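PDB 5W5P: tail fiber protein from Acinetobacter phage AM24, which probably binds and breaks down the capsular polysaccharide of its Acinetobacter baumannii host, as phage tailspikes of this kind do. Local coordinates for residues 222-227 with 243-248; 255-260 with 280-285; 276-281 with 302-307; 307-312 with 326-331. All blocks are in the same frame, centred on the assembly; numbering follows the deposited sequence.

Contact 1: residues 222-227 with 243-248; sequences NGDRLY and VRATQP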
loop_
_atom_site.group_PDB
_atom_site.type_symbol
_atom_site.label_atom_id
_atom_site.label_comp_id
_atom_site.label_asym_id
_atom_site.label_seq_id
_atom_site.Cartn_x
_atom_site.Cartn_y
_atom_site.Cartn_z
ATOM N N ASN A 222 -3.010 26.268 5.477
ATOM C CA ASN A 222 -4.018 26.404 6.525
ATOM C C ASN A 222 -5.047 25.305 6.315
ATOM O O ASN A 222 -5.918 25.413 5.448
ATOM C CB ASN A 222 -4.670 27.781 6.485
ATOM C CG ASN A 222 -5.532 28.055 7.705
ATOM O OD1 ASN A 222 -6.122 27.142 8.286
ATOM N ND2 ASN A 222 -5.609 29.322 8.100
ATOM N N GLY A 223 -4.949 24.239 7.113
ATOM C CA GLY A 223 -5.848 23.108 6.969
ATOM C C GLY A 223 -7.264 23.358 7.443
ATOM O O GLY A 223 -8.132 22.513 7.200
ATOM N N ASP A 224 -7.512 24.481 8.127
ATOM C CA ASP A 224 -8.881 24.847 8.475
ATOM C C ASP A 224 -9.697 25.191 7.241
ATOM O O ASP A 224 -10.925 25.040 7.253
ATOM C CB ASP A 224 -8.896 26.047 9.426
ATOM C CG ASP A 224 -8.479 25.696 10.835
ATOM O OD1 ASP A 224 -9.048 24.748 11.424
ATOM O OD2 ASP A 224 -7.581 26.385 11.361
ATOM N N ARG A 225 -9.040 25.673 6.177
ATOM C CA ARG A 225 -9.721 26.260 5.027
ATOM C C ARG A 225 -9.377 25.615 3.696
ATOM O O ARG A 225 -10.032 25.931 2.697
ATOM C CB ARG A 225 -9.413 27.764 4.928
ATOM C CG ARG A 225 -9.567 28.518 6.225
ATOM C CD ARG A 225 -10.931 28.290 6.864
ATOM N NE ARG A 225 -11.122 29.098 8.065
ATOM C CZ ARG A 225 -12.231 29.098 8.796
ATOM N NH1 ARG A 225 -13.251 28.322 8.453
ATOM N NH2 ARG A 225 -12.315 29.859 9.880
ATOM N N LEU A 226 -8.389 24.723 3.650
ATOM C CA LEU A 226 -7.950 24.082 2.415
ATOM C C LEU A 226 -8.195 22.584 2.533
ATOM O O LEU A 226 -7.523 21.901 3.314
ATOM C CB LEU A 226 -6.475 24.384 2.145
ATOM C CG LEU A 226 -6.178 25.862 1.864
ATOM C CD1 LEU A 226 -4.730 26.090 1.436
ATOM C CD2 LEU A 226 -7.135 26.395 0.817
ATOM N N TYR A 227 -9.164 22.082 1.769
ATOM C CA TYR A 227 -9.493 20.666 1.714
ATOM C C TYR A 227 -9.100 20.100 0.357
ATOM O O TYR A 227 -8.871 20.838 -0.604
ATOM C CB TYR A 227 -10.990 20.426 1.947
ATOM C CG TYR A 227 -11.545 20.962 3.251
ATOM C CD1 TYR A 227 -10.711 21.240 4.327
ATOM C CD2 TYR A 227 -12.916 21.172 3.409
ATOM C CE1 TYR A 227 -11.219 21.727 5.516
ATOM C CE2 TYR A 227 -13.436 21.658 4.601
ATOM C CZ TYR A 227 -12.582 21.935 5.648
ATOM O OH TYR A 227 -13.077 22.416 6.837
ATOM N N VAL A 243 0.916 21.594 7.499
ATOM C CA VAL A 243 -0.517 21.846 7.616
ATOM C C VAL A 243 -0.844 22.096 9.081
ATOM O O VAL A 243 -0.396 21.350 9.958
ATOM C CB VAL A 243 -1.363 20.674 7.077
ATOM C CG1 VAL A 243 -2.843 21.052 7.068
ATOM C CG2 VAL A 243 -0.901 20.276 5.689
ATOM N N ARG A 244 -1.626 23.138 9.344
ATOM C CA ARG A 244 -2.095 23.440 10.684
ATOM C C ARG A 244 -3.572 23.789 10.601
ATOM O O ARG A 244 -4.023 24.376 9.612
ATOM C CB ARG A 244 -1.298 24.594 11.314
ATOM C CG ARG A 244 -1.809 25.035 12.674
ATOM C CD ARG A 244 -0.842 25.982 13.368
ATOM N NE ARG A 244 0.408 25.314 13.713
ATOM C CZ ARG A 244 1.530 25.940 14.065
ATOM N NH1 ARG A 244 1.566 27.265 14.141
ATOM N NH2 ARG A 244 2.617 25.238 14.349
ATOM N N ALA A 245 -4.327 23.396 11.625
ATOM C CA ALA A 245 -5.746 23.722 11.704
ATOM C C ALA A 245 -6.134 23.796 13.173
ATOM O O ALA A 245 -6.043 22.791 13.883
ATOM C CB ALA A 245 -6.589 22.682 10.963
ATOM N N THR A 246 -6.550 24.985 13.631
ATOM C CA THR A 246 -6.915 25.192 15.029
ATOM C C THR A 246 -8.283 25.846 15.209
ATOM O O THR A 246 -8.600 26.279 16.321
ATOM C CB THR A 246 -5.865 26.047 15.759
ATOM O OG1 THR A 246 -6.023 27.423 15.388
ATOM C CG2 THR A 246 -4.449 25.589 15.437
ATOM N N GLN A 247 -9.101 25.938 14.159
ATOM C CA GLN A 247 -10.350 26.682 14.262
ATOM C C GLN A 247 -11.529 25.729 14.377
ATOM O O GLN A 247 -11.826 25.006 13.411
ATOM C CB GLN A 247 -10.530 27.608 13.059
ATOM C CG GLN A 247 -9.635 28.838 13.078
ATOM C CD GLN A 247 -9.848 29.703 14.309
ATOM O OE1 GLN A 247 -10.972 29.839 14.803
ATOM N NE2 GLN A 247 -8.769 30.303 14.805
ATOM N N PRO A 248 -12.229 25.691 15.511
ATOM C CA PRO A 248 -13.428 24.849 15.608
ATOM C C PRO A 248 -14.503 25.306 14.635
ATOM O O PRO A 248 -14.748 26.503 14.466
ATOM C CB PRO A 248 -13.878 25.030 17.065
ATOM C CG PRO A 248 -12.695 25.621 17.778
ATOM C CD PRO A 248 -11.971 26.432 16.756
#
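Asp-224 faces the chain at Thr-246 and Gln-247 and spreads its carboxylate over two successive backbone N-H groups. Thr-246 N reaches OD2 of Asp-224 at 2.9 Å, on the syn side and only slightly out of the carboxylate plane. Gln-247 N donates to OD1 of Asp-224 at 3.0 Å, this time from above the plane, through a fairly straight bond (160° at the hydrogen). OD1 also forms a salt bridge with Arg-249, so this oxygen has a second partner beside Gln-247 N.

A third bond joins backbone to backbone: Gly-223 N lies 2.7 Å from Arg-244 O. Just ahead of it, Asn-222 makes an Asx turn, its CG anti to the backbone N (chi1 -169°), with OD1 accepting from Asp-224 N and so closing the turn that leads into Asp-224.

Van der Waals contacts fill in around these bonds. Val-243 CG1 sits 3.6 Å from Gly-223 CA, where no side chain intervenes. The methyl CB of Ala-245 packs against the carboxylate, 3.2 Å from OD1 of Asp-224, and so do the CB and CG of Gln-247.

Arg-244 forms a salt bridge with Asp-275, and the guanidinium of Arg-225 bonds the carbonyls of Glu-191 and Ser-193. The bridge between Asn-222 and Arg-244 is parallel and belongs to the ends of strands 219-222 and 241-244; beyond it both chains leave the sheet. Strand 182-184 lies against Asn-222 and Arg-225, while Val-257 of strand 257-258 packs on Val-243 and Ala-245.

Contact 2: residues 255-260 with 280-285; sequences GYVQSV and FNVTVS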
loop_
_atom_site.group_PDB
_atom_site.type_symbol
_atom_site.label_atom_id
_atom_site.label_comp_id
_atom_site.label_asym_id
_atom_site.label_seq_id
_atom_site.Cartn_x
_atom_site.Cartn_y
_atom_site.Cartn_z
ATOM N N GLY A 255 -10.036 22.474 15.764
ATOM C CA GLY A 255 -9.720 22.462 14.355
ATOM C C GLY A 255 -9.531 21.051 13.836
ATOM O O GLY A 255 -9.338 20.099 14.589
ATOM N N TYR A 256 -9.594 20.910 12.518
ATOM C CA TYR A 256 -9.380 19.611 11.907
ATOM C C TYR A 256 -8.892 19.782 10.477
ATOM O O TYR A 256 -9.069 20.831 9.856
ATOM C CB TYR A 256 -10.652 18.758 11.936
ATOM C CG TYR A 256 -11.829 19.336 11.187
ATOM C CD1 TYR A 256 -12.709 20.212 11.810
ATOM C CD2 TYR A 256 -12.072 18.987 9.865
ATOM C CE1 TYR A 256 -13.795 20.733 11.133
ATOM C CE2 TYR A 256 -13.151 19.505 9.176
ATOM C CZ TYR A 256 -14.013 20.376 9.816
ATOM O OH TYR A 256 -15.091 20.893 9.134
ATOM N N VAL A 257 -8.264 18.726 9.969
ATOM C CA VAL A 257 -7.841 18.647 8.579
ATOM C C VAL A 257 -8.748 17.651 7.873
ATOM O O VAL A 257 -9.274 16.712 8.486
ATOM C CB VAL A 257 -6.354 18.245 8.453
ATOM C CG1 VAL A 257 -5.465 19.238 9.205
ATOM C CG2 VAL A 257 -6.126 16.834 8.959
ATOM N N GLN A 258 -8.955 17.865 6.576
ATOM C CA GLN A 258 -9.869 17.019 5.820
ATOM C C GLN A 258 -9.303 16.771 4.430
ATOM O O GLN A 258 -9.071 17.718 3.673
ATOM C CB GLN A 258 -11.261 17.653 5.747
ATOM C CG GLN A 258 -12.178 17.022 4.736
ATOM C CD GLN A 258 -13.530 17.704 4.673
ATOM O OE1 GLN A 258 -14.210 17.655 3.650
ATOM N NE2 GLN A 258 -13.939 18.323 5.775
ATOM N N SER A 259 -9.076 15.501 4.105
ATOM C CA SER A 259 -8.603 15.070 2.791
ATOM C C SER A 259 -7.323 15.808 2.395
ATOM O O SER A 259 -7.294 16.624 1.476
ATOM C CB SER A 259 -9.694 15.257 1.731
ATOM O OG SER A 259 -10.780 14.374 1.941
ATOM N N VAL A 260 -6.261 15.493 3.132
ATOM C CA VAL A 260 -4.928 16.028 2.879
ATOM C C VAL A 260 -4.005 14.851 2.595
ATOM O O VAL A 260 -3.920 13.918 3.404
ATOM C CB VAL A 260 -4.410 16.864 4.061
ATOM C CG1 VAL A 260 -2.941 17.249 3.847
ATOM C CG2 VAL A 260 -5.268 18.106 4.248
ATOM N N PHE A 280 -9.662 13.873 8.922
ATOM C CA PHE A 280 -10.498 13.035 8.067
ATOM C C PHE A 280 -9.707 12.721 6.808
ATOM O O PHE A 280 -9.244 13.640 6.127
ATOM C CB PHE A 280 -11.816 13.728 7.689
ATOM C CG PHE A 280 -12.667 14.129 8.862
ATOM C CD1 PHE A 280 -12.463 15.348 9.502
ATOM C CD2 PHE A 280 -13.697 13.308 9.306
ATOM C CE1 PHE A 280 -13.254 15.730 10.576
ATOM C CE2 PHE A 280 -14.493 13.686 10.380
ATOM C CZ PHE A 280 -14.270 14.898 11.015
ATOM N N ASN A 281 -9.553 11.437 6.499
ATOM C CA ASN A 281 -8.979 10.983 5.233
ATOM C C ASN A 281 -7.604 11.614 5.001
ATOM O O ASN A 281 -7.388 12.421 4.102
ATOM C CB ASN A 281 -9.942 11.286 4.083
ATOM C CG ASN A 281 -9.412 10.825 2.744
ATOM O OD1 ASN A 281 -8.927 9.702 2.604
ATOM N ND2 ASN A 281 -9.498 11.702 1.745
ATOM N N VAL A 282 -6.674 11.212 5.855
ATOM C CA VAL A 282 -5.342 11.797 5.923
ATOM C C VAL A 282 -4.352 10.787 5.362
ATOM O O VAL A 282 -4.433 9.592 5.663
ATOM C CB VAL A 282 -4.981 12.188 7.370
ATOM C CG1 VAL A 282 -3.497 12.551 7.492
ATOM C CG2 VAL A 282 -5.882 13.318 7.849
ATOM N N THR A 283 -3.435 11.262 4.518
ATOM C CA THR A 283 -2.409 10.417 3.920
ATOM C C THR A 283 -1.059 11.099 4.064
ATOM O O THR A 283 -0.906 12.262 3.674
ATOM C CB THR A 283 -2.696 10.138 2.439
ATOM O OG1 THR A 283 -4.051 9.692 2.285
ATOM C CG2 THR A 283 -1.749 9.071 1.916
ATOM N N VAL A 284 -0.090 10.386 4.642
ATOM C CA VAL A 284 1.277 10.885 4.725
ATOM C C VAL A 284 2.218 9.739 4.374
ATOM O O VAL A 284 2.633 8.974 5.251
ATOM C CB VAL A 284 1.584 11.466 6.120
ATOM C CG1 VAL A 284 3.011 11.973 6.176
ATOM C CG2 VAL A 284 0.598 12.583 6.483
ATOM N N SER A 285 2.561 9.612 3.089
ATOM C CA SER A 285 3.260 8.437 2.587
ATOM C C SER A 285 4.437 8.823 1.699
ATOM O O SER A 285 4.387 9.814 0.963
ATOM C CB SER A 285 2.311 7.530 1.796
ATOM O OG SER A 285 1.259 7.048 2.610
#
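Phe-280 is bonded through its backbone N to Val-257 and through its O to Ser-259, across two parallel strands. Phe-280 N donates to Val-257 O (2.9 Å), and Phe-280 O takes the N-H of Ser-259 N at 2.8 Å, almost straight at 170°. Further on, Thr-283 N donates to Val-260 O at 2.9 Å, whereas the bond from Val-260 N to Asn-281 O is long and weak.

One side-chain bond adds to these. Asn-281 ND2 gives its N-H to Ser-259 OG at 3.0 Å, with the hydroxyl oxygen lying in the amide plane. The other end of that amide, OD1, is taken by Arg-310.

Away from these bonds, Phe-280 turns its CE1 edge to the face of Tyr-256 in an offset edge-to-face pair, planes 80° apart; Arg-249 makes a cation-pi contact with the same tyrosine. Val-257 CG2 meets Val-282 CG2 at 3.7 Å, the two side chains crossing at about a right angle.

Ser-259 and Asn-281 both have left-handed backbone angles where their chains turn a corner. Such corners, matched on successive coils, are characteristic of a parallel beta-helix.

Contact 3: residues 276-281 with 302-307; sequences SKRGFN and GSPAVN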
loop_
_atom_site.group_PDB
_atom_site.type_symbol
_atom_site.label_atom_id
_atom_site.label_comp_id
_atom_site.label_asym_id
_atom_site.label_seq_id
_atom_site.Cartn_x
_atom_site.Cartn_y
_atom_site.Cartn_z
ATOM N N SER A 276 -2.688 19.565 14.389
ATOM C CA SER A 276 -4.108 19.787 14.644
ATOM C C SER A 276 -4.563 18.829 15.750
ATOM O O SER A 276 -3.738 18.268 16.478
ATOM C CB SER A 276 -4.914 19.625 13.346
ATOM O OG SER A 276 -6.251 20.043 13.536
ATOM N N LYS A 277 -5.878 18.652 15.878
ATOM C CA LYS A 277 -6.450 17.755 16.872
ATOM C C LYS A 277 -7.413 16.735 16.283
ATOM O O LYS A 277 -7.846 15.834 17.008
ATOM C CB LYS A 277 -7.185 18.556 17.960
ATOM C CG LYS A 277 -6.289 19.491 18.761
ATOM C CD LYS A 277 -5.282 18.699 19.579
ATOM C CE LYS A 277 -4.584 19.560 20.614
ATOM N NZ LYS A 277 -3.794 18.711 21.552
ATOM N N ARG A 278 -7.750 16.836 15.004
ATOM C CA ARG A 278 -8.753 15.978 14.393
ATOM C C ARG A 278 -8.447 15.889 12.904
ATOM O O ARG A 278 -7.892 16.827 12.320
ATOM C CB ARG A 278 -10.167 16.522 14.657
ATOM C CG ARG A 278 -11.294 15.688 14.074
ATOM C CD ARG A 278 -12.106 15.027 15.175
ATOM N NE ARG A 278 -13.333 14.392 14.700
ATOM C CZ ARG A 278 -13.388 13.319 13.914
ATOM N NH1 ARG A 278 -14.571 12.831 13.555
ATOM N NH2 ARG A 278 -12.277 12.725 13.493
ATOM N N GLY A 279 -8.791 14.758 12.302
ATOM C CA GLY A 279 -8.469 14.531 10.903
ATOM C C GLY A 279 -9.497 13.658 10.227
ATOM O O GLY A 279 -10.132 12.809 10.858
ATOM N N PHE A 280 -9.662 13.873 8.922
ATOM C CA PHE A 280 -10.498 13.035 8.067
ATOM C C PHE A 280 -9.707 12.721 6.808
ATOM O O PHE A 280 -9.244 13.640 6.127
ATOM C CB PHE A 280 -11.816 13.728 7.689
ATOM C CG PHE A 280 -12.667 14.129 8.862
ATOM C CD1 PHE A 280 -12.463 15.348 9.502
ATOM C CD2 PHE A 280 -13.697 13.308 9.306
ATOM C CE1 PHE A 280 -13.254 15.730 10.576
ATOM C CE2 PHE A 280 -14.493 13.686 10.380
ATOM C CZ PHE A 280 -14.270 14.898 11.015
ATOM N N ASN A 281 -9.553 11.437 6.499
ATOM C CA ASN A 281 -8.979 10.983 5.233
ATOM C C ASN A 281 -7.604 11.614 5.001
ATOM O O ASN A 281 -7.388 12.421 4.102
ATOM C CB ASN A 281 -9.942 11.286 4.083
ATOM C CG ASN A 281 -9.412 10.825 2.744
ATOM O OD1 ASN A 281 -8.927 9.702 2.604
ATOM N ND2 ASN A 281 -9.498 11.702 1.745
ATOM N N GLY A 302 -11.474 13.329 20.505
ATOM C CA GLY A 302 -12.672 12.912 19.806
ATOM C C GLY A 302 -12.846 11.404 19.773
ATOM O O GLY A 302 -11.939 10.622 20.064
ATOM N N SER A 303 -14.058 10.992 19.403
ATOM C CA SER A 303 -14.402 9.582 19.217
ATOM C C SER A 303 -14.945 9.407 17.805
ATOM O O SER A 303 -16.165 9.365 17.599
ATOM C CB SER A 303 -15.422 9.113 20.257
ATOM O OG SER A 303 -15.061 9.555 21.551
ATOM N N PRO A 304 -14.062 9.291 16.801
ATOM C CA PRO A 304 -12.608 9.259 16.956
ATOM C C PRO A 304 -11.972 10.634 16.811
ATOM O O PRO A 304 -12.673 11.632 16.639
ATOM C CB PRO A 304 -12.176 8.361 15.806
ATOM C CG PRO A 304 -13.132 8.753 14.708
ATOM C CD PRO A 304 -14.446 9.128 15.386
ATOM N N ALA A 305 -10.644 10.674 16.887
ATOM C CA ALA A 305 -9.892 11.854 16.484
ATOM C C ALA A 305 -9.514 11.815 15.009
ATOM O O ALA A 305 -9.489 12.864 14.353
ATOM C CB ALA A 305 -8.625 11.996 17.334
ATOM N N VAL A 306 -9.237 10.627 14.473
ATOM C CA VAL A 306 -8.779 10.458 13.099
ATOM C C VAL A 306 -9.687 9.449 12.410
ATOM O O VAL A 306 -9.757 8.286 12.825
ATOM C CB VAL A 306 -7.316 9.989 13.035
ATOM C CG1 VAL A 306 -6.830 9.974 11.596
ATOM C CG2 VAL A 306 -6.426 10.874 13.904
ATOM N N ASN A 307 -10.376 9.888 11.364
ATOM C CA ASN A 307 -11.188 9.016 10.520
ATOM C C ASN A 307 -10.340 8.643 9.309
ATOM O O ASN A 307 -10.283 9.389 8.329
ATOM C CB ASN A 307 -12.484 9.705 10.101
ATOM C CG ASN A 307 -13.535 9.701 11.204
ATOM O OD1 ASN A 307 -13.585 10.606 12.039
ATOM N ND2 ASN A 307 -14.378 8.673 11.212
HETATM O O HOH W 1 -10.282 14.918 18.308
#
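Lys-277 brings its carbonyl to the other chain: a water bonds to its O and to Gly-302 N, and the methyl of Ala-305 packs beside that O.

Arg-278 follows, its CG anti to the backbone N (chi1 -179°), and a bend at chi2 turns CD. The guanidinium is placed by its contacts: NH1 and NH2 of Arg-278 both grip OD1 of Asn-307, each at 2.9 Å and each in the guanidinium plane. NH2 has a second acceptor, Ala-305 O at 2.9 Å, which it meets from above the carbonyl plane. One guanidinium face lies under Phe-280 CZ, offset toward the rim; over the centre of the other sits Pro-304 O, 3.2 Å above the plane. Glu-252 completes the setting with a salt bridge to NE.

At Gly-279 the backbones pair in parallel, one coil of a parallel beta-helix bonding to the next: Gly-279 N donates to Ala-305 O at 2.9 Å, so that this oxygen serves two donors, and Asn-307 N returns to Gly-279 O.

The ring of Phe-280 runs side by side with the amide of Asn-307, their planes 4° apart, CE2 lying 3.6 Å from OD1 of Asn-307. Tyr-337 of a neighbouring subunit packs on both.

Asn-281 N then donates to Asn-307 O at 2.8 Å, nearly straight at 175°.

Contact 4: residues 307-312 with 326-331; sequences NVIRCD and GAVYAG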
loop_
_atom_site.group_PDB
_atom_site.type_symbol
_atom_site.label_atom_id
_atom_site.label_comp_id
_atom_site.label_asym_id
_atom_site.label_seq_id
_atom_site.Cartn_x
_atom_site.Cartn_y
_atom_site.Cartn_z
ATOM N N ASN A 307 -10.376 9.888 11.364
ATOM C CA ASN A 307 -11.188 9.016 10.520
ATOM C C ASN A 307 -10.340 8.643 9.309
ATOM O O ASN A 307 -10.283 9.389 8.329
ATOM C CB ASN A 307 -12.484 9.705 10.101
ATOM C CG ASN A 307 -13.535 9.701 11.204
ATOM O OD1 ASN A 307 -13.585 10.606 12.039
ATOM N ND2 ASN A 307 -14.378 8.673 11.212
ATOM N N VAL A 308 -9.681 7.483 9.392
ATOM C CA VAL A 308 -8.761 6.960 8.379
ATOM C C VAL A 308 -7.487 7.793 8.303
ATOM O O VAL A 308 -7.521 8.992 8.004
ATOM C CB VAL A 308 -9.415 6.867 6.987
ATOM C CG1 VAL A 308 -8.457 6.218 5.990
ATOM C CG2 VAL A 308 -10.700 6.087 7.066
ATOM N N ILE A 309 -6.354 7.151 8.572
ATOM C CA ILE A 309 -5.040 7.710 8.279
ATOM C C ILE A 309 -4.188 6.593 7.696
ATOM O O ILE A 309 -4.282 5.437 8.125
ATOM C CB ILE A 309 -4.378 8.336 9.529
ATOM C CG1 ILE A 309 -3.011 8.934 9.180
ATOM C CG2 ILE A 309 -4.239 7.318 10.652
ATOM C CD1 ILE A 309 -2.414 9.774 10.277
ATOM N N ARG A 310 -3.386 6.926 6.691
ATOM C CA ARG A 310 -2.417 5.994 6.131
ATOM C C ARG A 310 -1.061 6.674 6.157
ATOM O O ARG A 310 -0.939 7.828 5.732
ATOM C CB ARG A 310 -2.770 5.576 4.695
ATOM C CG ARG A 310 -4.234 5.266 4.457
ATOM C CD ARG A 310 -5.031 6.531 4.162
ATOM N NE ARG A 310 -6.216 6.242 3.364
ATOM C CZ ARG A 310 -7.210 7.101 3.169
ATOM N NH1 ARG A 310 -8.260 6.749 2.438
ATOM N NH2 ARG A 310 -7.156 8.310 3.707
ATOM N N CYS A 311 -0.054 5.971 6.669
ATOM C CA CYS A 311 1.326 6.453 6.674
ATOM C C CYS A 311 2.202 5.307 6.180
ATOM O O CYS A 311 2.551 4.412 6.955
ATOM C CB CYS A 311 1.743 6.927 8.063
ATOM S SG CYS A 311 0.705 8.250 8.762
ATOM N N ASP A 312 2.555 5.334 4.893
ATOM C CA ASP A 312 3.228 4.219 4.244
ATOM C C ASP A 312 4.559 4.652 3.637
ATOM O O ASP A 312 4.683 5.760 3.108
ATOM C CB ASP A 312 2.342 3.607 3.153
ATOM C CG ASP A 312 0.972 3.200 3.672
ATOM O OD1 ASP A 312 0.858 2.887 4.877
ATOM O OD2 ASP A 312 0.010 3.185 2.871
ATOM N N GLY A 326 -4.780 10.696 18.325
ATOM C CA GLY A 326 -5.869 10.362 19.222
ATOM C C GLY A 326 -6.481 9.026 18.858
ATOM O O GLY A 326 -5.807 8.121 18.353
ATOM N N ALA A 327 -7.777 8.892 19.129
ATOM C CA ALA A 327 -8.511 7.721 18.673
ATOM C C ALA A 327 -8.478 7.651 17.152
ATOM O O ALA A 327 -8.803 8.627 16.466
ATOM C CB ALA A 327 -9.955 7.773 19.177
ATOM N N VAL A 328 -8.091 6.492 16.623
ATOM C CA VAL A 328 -7.934 6.283 15.187
ATOM C C VAL A 328 -8.833 5.131 14.765
ATOM O O VAL A 328 -8.717 4.021 15.298
ATOM C CB VAL A 328 -6.473 5.983 14.809
ATOM C CG1 VAL A 328 -6.349 5.687 13.302
ATOM C CG2 VAL A 328 -5.556 7.132 15.220
ATOM N N TYR A 329 -9.723 5.388 13.806
ATOM C CA TYR A 329 -10.492 4.342 13.141
ATOM C C TYR A 329 -9.932 4.150 11.736
ATOM O O TYR A 329 -9.671 5.133 11.032
ATOM C CB TYR A 329 -11.980 4.693 13.058
ATOM C CG TYR A 329 -12.685 4.871 14.385
ATOM C CD1 TYR A 329 -12.073 4.518 15.578
ATOM C CD2 TYR A 329 -13.965 5.397 14.439
ATOM C CE1 TYR A 329 -12.717 4.684 16.791
ATOM C CE2 TYR A 329 -14.621 5.567 15.649
ATOM C CZ TYR A 329 -13.989 5.209 16.821
ATOM O OH TYR A 329 -14.631 5.382 18.027
ATOM N N ALA A 330 -9.741 2.889 11.339
ATOM C CA ALA A 330 -9.235 2.536 10.013
ATOM C C ALA A 330 -7.886 3.210 9.737
ATOM O O ALA A 330 -7.734 4.014 8.815
ATOM C CB ALA A 330 -10.260 2.879 8.927
ATOM N N GLY A 331 -6.902 2.867 10.563
ATOM C CA GLY A 331 -5.537 3.333 10.379
ATOM C C GLY A 331 -4.670 2.243 9.776
ATOM O O GLY A 331 -4.847 1.059 10.068
#
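Asn-307 and Tyr-329 pair across a parallel bridge, and their side chains start out on the same face of the sheet. The ring of Tyr-329 stacks with Trp-412 of a neighbouring subunit, and Pro-304 of its own chain also packs on it. A second flat group, the guanidinium of Arg-310, carries CG1 of Val-308 over the centre of one face, 3.2 Å above the plane.

Val-308 also meets the other segment directly. Its N donates to Tyr-329 O at 2.9 Å, and its CA approaches Ala-330 O at 3.2 Å in a C-H...O contact that is close to straight. CG2 of Val-308, anti to the carbonyl carbon, lies 3.7 Å from the CB of Ala-330. A weak bond, Ile-309 N to Ala-330 O, continues the pairing, and the CA of Gly-331 comes to 3.3 Å from Ile-309 O.

On the face opposite the one Tyr-329 starts from, Ile-309 CG2 rests 3.8 Å from Val-328 CG1, the two side chains meeting at a slant.

Strand 306-310 thus runs between strand 279-285, whose Val-282 also touches Ile-309, and strand 331-339, which the second segment enters after its corner at Tyr-329 and Ala-330. Ile-309 also packs on Leu-325 of strand 321-328.

The four contacts follow in order along the chain, 2 and 3 overlapping at 280-281 and 3 and 4 meeting at Asn-307, and they step along the parallel beta-helix in the same order. Centres of contacts 1 and 2 lie about 10 Å apart, those of contacts 2 and 3 and of 3 and 4 about 8 Å each; contacts 1 and 4 are about 18 Å apart between centres and do not touch. The shared residues lie on strands 279-285 and 306-310, so each coil is bonded to the next. Contacts 2, 3 and 4 also meet a second subunit, which places these corners at the interface of the trimer; contact 1 touches no other chain.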